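Local coordinates for glucosidase 2 subunit beta (Schizosaccharomyces pombe, PDB 4XQM), which recognises mannose-rich N-glycans through this MRH lectin domain and retains the catalytic alpha subunit of glucosidase II in the endoplasmic reticulum, at residues K19-Y23 against I85-A91. Residues are numbered along the deposited sequence; the frame is centred on the assembly and turned at random.
Sequences KVVFY and IKMKSPA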
ATOM      1  N   LYS A  19       3.252   4.083   4.711  1.00 11.82           N
ATOM      2  CA  LYS A  19       1.942   4.639   4.990  1.00 13.88           C
ATOM      3  C   LYS A  19       1.011   4.270   3.856  1.00 13.76           C
ATOM      4  O   LYS A  19       1.249   4.644   2.699  1.00 15.85           O
ATOM      5  CB  LYS A  19       2.037   6.152   5.125  1.00 14.37           C
ATOM      6  CG  LYS A  19       0.725   6.865   5.342  1.00 22.13           C
ATOM      7  CD  LYS A  19       1.008   8.362   5.497  1.00 29.42           C
ATOM      8  CE  LYS A  19       2.210   8.606   6.426  1.00 30.26           C
ATOM      9  NZ  LYS A  19       2.661  10.033   6.446  1.00 41.86           N
ATOM     10  N   VAL A  20      -0.025   3.501   4.182  1.00 10.07           N
ATOM     11  CA  VAL A  20      -1.048   3.141   3.210  1.00 11.63           C
ATOM     12  C   VAL A  20      -2.310   3.913   3.543  1.00 11.24           C
ATOM     13  O   VAL A  20      -2.800   3.846   4.672  1.00 11.91           O
ATOM     14  CB  VAL A  20      -1.382   1.630   3.242  1.00  9.12           C
ATOM     15  CG1 VAL A  20      -2.547   1.316   2.297  1.00 10.63           C
ATOM     16  CG2 VAL A  20      -0.145   0.804   2.865  1.00 10.99           C
ATOM     17  N   VAL A  21      -2.809   4.664   2.566  1.00 12.63           N
ATOM     18  CA  VAL A  21      -4.098   5.327   2.703  1.00 10.57           C
ATOM     19  C   VAL A  21      -5.068   4.716   1.689  1.00 11.49           C
ATOM     20  O   VAL A  21      -4.876   4.838   0.472  1.00 11.20           O
ATOM     21  CB  VAL A  21      -3.983   6.835   2.493  1.00 12.22           C
ATOM     22  CG1 VAL A  21      -5.308   7.494   2.840  1.00 13.69           C
ATOM     23  CG2 VAL A  21      -2.898   7.396   3.374  1.00 13.59           C
ATOM     24  N   PHE A  22      -6.106   4.048   2.184  1.00 10.82           N
ATOM     25  CA  PHE A  22      -7.021   3.335   1.283  1.00 11.02           C
ATOM     26  C   PHE A  22      -7.643   4.274   0.243  1.00 12.46           C
ATOM     27  O   PHE A  22      -8.159   5.342   0.589  1.00 12.76           O
ATOM     28  CB  PHE A  22      -8.122   2.600   2.062  1.00 10.44           C
ATOM     29  CG  PHE A  22      -7.627   1.436   2.895  1.00 11.31           C
ATOM     30  CD1 PHE A  22      -6.512   0.691   2.512  1.00 11.89           C
ATOM     31  CD2 PHE A  22      -8.304   1.075   4.059  1.00 12.17           C
ATOM     32  CE1 PHE A  22      -6.077  -0.397   3.294  1.00 10.66           C
ATOM     33  CE2 PHE A  22      -7.877   0.005   4.836  1.00 11.36           C
ATOM     34  CZ  PHE A  22      -6.768  -0.730   4.459  1.00 11.46           C
ATOM     35  N   TYR A  23      -7.550   3.876  -1.029  1.00  9.90           N
ATOM     36  CA  TYR A  23      -8.159   4.595  -2.152  1.00 11.61           C
ATOM     37  C   TYR A  23      -7.554   5.971  -2.404  1.00 13.70           C
ATOM     38  O   TYR A  23      -8.117   6.780  -3.147  1.00 16.21           O
ATOM     39  CB  TYR A  23      -9.679   4.706  -1.977  1.00 12.24           C
ATOM     40  CG  TYR A  23     -10.392   3.375  -1.957  1.00 12.42           C
ATOM     41  CD1 TYR A  23     -10.023   2.349  -2.820  1.00 13.29           C
ATOM     42  CD2 TYR A  23     -11.423   3.133  -1.061  1.00 16.25           C
ATOM     43  CE1 TYR A  23     -10.685   1.120  -2.798  1.00 15.00           C
ATOM     44  CE2 TYR A  23     -12.085   1.927  -1.039  1.00 13.99           C
ATOM     45  CZ  TYR A  23     -11.720   0.923  -1.898  1.00 13.23           C
ATOM     46  OH  TYR A  23     -12.385  -0.282  -1.853  1.00 15.99           O
ATOM     47  N   ILE A  85       2.458  -5.339  -0.676  1.00 10.87           N
ATOM     48  CA  ILE A  85       2.135  -5.025   0.714  1.00 10.55           C
ATOM     49  C   ILE A  85       0.931  -5.829   1.147  1.00 10.78           C
ATOM     50  O   ILE A  85      -0.135  -5.749   0.518  1.00 11.83           O
ATOM     51  CB  ILE A  85       1.833  -3.524   0.888  1.00 11.91           C
ATOM     52  CG1 ILE A  85       2.988  -2.685   0.332  1.00 12.15           C
ATOM     53  CG2 ILE A  85       1.608  -3.197   2.361  1.00 11.15           C
ATOM     54  CD1 ILE A  85       2.782  -1.180   0.438  1.00 11.73           C
ATOM     55  N   LYS A  86       1.099  -6.611   2.209  1.00 10.02           N
ATOM     56  CA  LYS A  86      -0.009  -7.372   2.785  1.00 11.09           C
ATOM     57  C   LYS A  86      -0.534  -6.664   4.036  1.00 11.46           C
ATOM     58  O   LYS A  86       0.254  -6.189   4.864  1.00 11.31           O
ATOM     59  CB  LYS A  86       0.439  -8.797   3.119  1.00 14.83           C
ATOM     60  CG  LYS A  86      -0.696  -9.710   3.585  1.00 19.65           C
ATOM     61  CD  LYS A  86      -0.237 -11.166   3.631  1.00 23.64           C
ATOM     62  CE  LYS A  86      -1.243 -12.026   4.385  1.00 35.37           C
ATOM     63  NZ  LYS A  86      -0.713 -13.397   4.666  1.00 39.34           N
ATOM     64  N   MET A  87      -1.859  -6.584   4.160  1.00 11.79           N
ATOM     65  CA  MET A  87      -2.485  -5.899   5.286  1.00  9.93           C
ATOM     66  C   MET A  87      -3.653  -6.672   5.871  1.00  9.11           C
ATOM     67  O   MET A  87      -4.249  -7.500   5.201  1.00 10.60           O
ATOM     68  CB  MET A  87      -3.026  -4.533   4.843  1.00 12.49           C
ATOM     69  CG  MET A  87      -2.002  -3.594   4.264  1.00 12.86           C
ATOM     70  SD  MET A  87      -2.722  -1.967   3.960  1.00 12.97           S
ATOM     71  CE  MET A  87      -3.201  -1.473   5.617  1.00 12.63           C
ATOM     72  N   LYS A  88      -3.978  -6.371   7.123  1.00 10.86           N
ATOM     73  CA  LYS A  88      -5.272  -6.721   7.701  1.00 11.47           C
ATOM     74  C   LYS A  88      -6.016  -5.436   8.028  1.00 11.43           C
ATOM     75  O   LYS A  88      -5.385  -4.404   8.323  1.00 11.82           O
ATOM     76  CB  LYS A  88      -5.094  -7.597   8.947  1.00 12.67           C
ATOM     77  CG  LYS A  88      -4.721  -9.031   8.572  1.00 16.04           C
ATOM     78  CD  LYS A  88      -3.669  -9.651   9.472  1.00 30.45           C
ATOM     79  CE  LYS A  88      -4.199  -9.981  10.842  1.00 32.43           C
ATOM     80  NZ  LYS A  88      -3.543 -11.219  11.408  1.00 27.90           N
ATOM     81  N   SER A  89      -7.346  -5.482   7.961  1.00 10.70           N
ATOM     82  CA  SER A  89      -8.164  -4.300   8.238  1.00 13.38           C
ATOM     83  C   SER A  89      -9.622  -4.690   8.375  1.00 11.10           C
ATOM     84  O   SER A  89     -10.105  -5.545   7.624  1.00 10.65           O
ATOM     85  CB  SER A  89      -8.056  -3.267   7.111  1.00 14.01           C
ATOM     86  OG  SER A  89      -8.965  -2.200   7.344  1.00 11.93           O
ATOM     87  N   PRO A  90     -10.330  -4.063   9.326  1.00 11.44           N
ATOM     88  CA  PRO A  90     -11.782  -4.262   9.407  1.00 12.38           C
ATOM     89  C   PRO A  90     -12.482  -3.838   8.117  1.00 13.96           C
ATOM     90  O   PRO A  90     -13.582  -4.319   7.853  1.00 14.74           O
ATOM     91  CB  PRO A  90     -12.204  -3.345  10.563  1.00 18.09           C
ATOM     92  CG  PRO A  90     -10.978  -3.181  11.389  1.00 18.26           C
ATOM     93  CD  PRO A  90      -9.822  -3.211  10.416  1.00 12.69           C
ATOM     94  N   ALA A  91     -11.854  -2.980   7.313  1.00 13.59           N
ATOM     95  CA  ALA A  91     -12.432  -2.572   6.027  1.00 14.22           C
ATOM     96  C   ALA A  91     -12.711  -3.774   5.125  1.00 15.10           C
ATOM     97  O   ALA A  91     -13.609  -3.728   4.271  1.00 16.69           O
ATOM     98  CB  ALA A  91     -11.518  -1.611   5.314  1.00 13.97           C
TER
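Where a curled sheet brings two of its strands face to face, side chains can bridge the gap, and residues 19-23 and 85-91 illustrate how alternation makes this possible. Val20 and Phe22, the latter just past the end of strand 16-21, point inward from one segment, Ile85, Met87 and Ser89 from the other, while Lys19, Val21 and Lys88 turn away. The backbones stay well apart, with Val20 CA 9.1 Å from Ile85 CA, and the gap is filled by interdigitation. Met87 is the central bump: its SD enters the notch between the two inward residues opposite, 3.7 Å from Val20 CG1 and, as a Met-aromatic contact at the ring edge, 3.8 Å from Phe22 CE1. Val20 CG2 in turn reaches Ile85 CD1 at 4.3 Å. Phe22 is the larger knob, pushing CE2 to 3.5 Å from Ser89 OG and 4.0 Å from Ala91 CB. That hollow is shaped by an ST turn, in which Ala91 N donates to Ser89 OG (3.0 Å); the same hydroxyl also hydrogen-bonds Asn70. With the Ile85 side chain about 10 Å from the bound mannose, this largely apolar packing between facing walls typifies the core of the flattened beta-barrel of MRH (mannose 6-phosphate receptor homology) lectin domains.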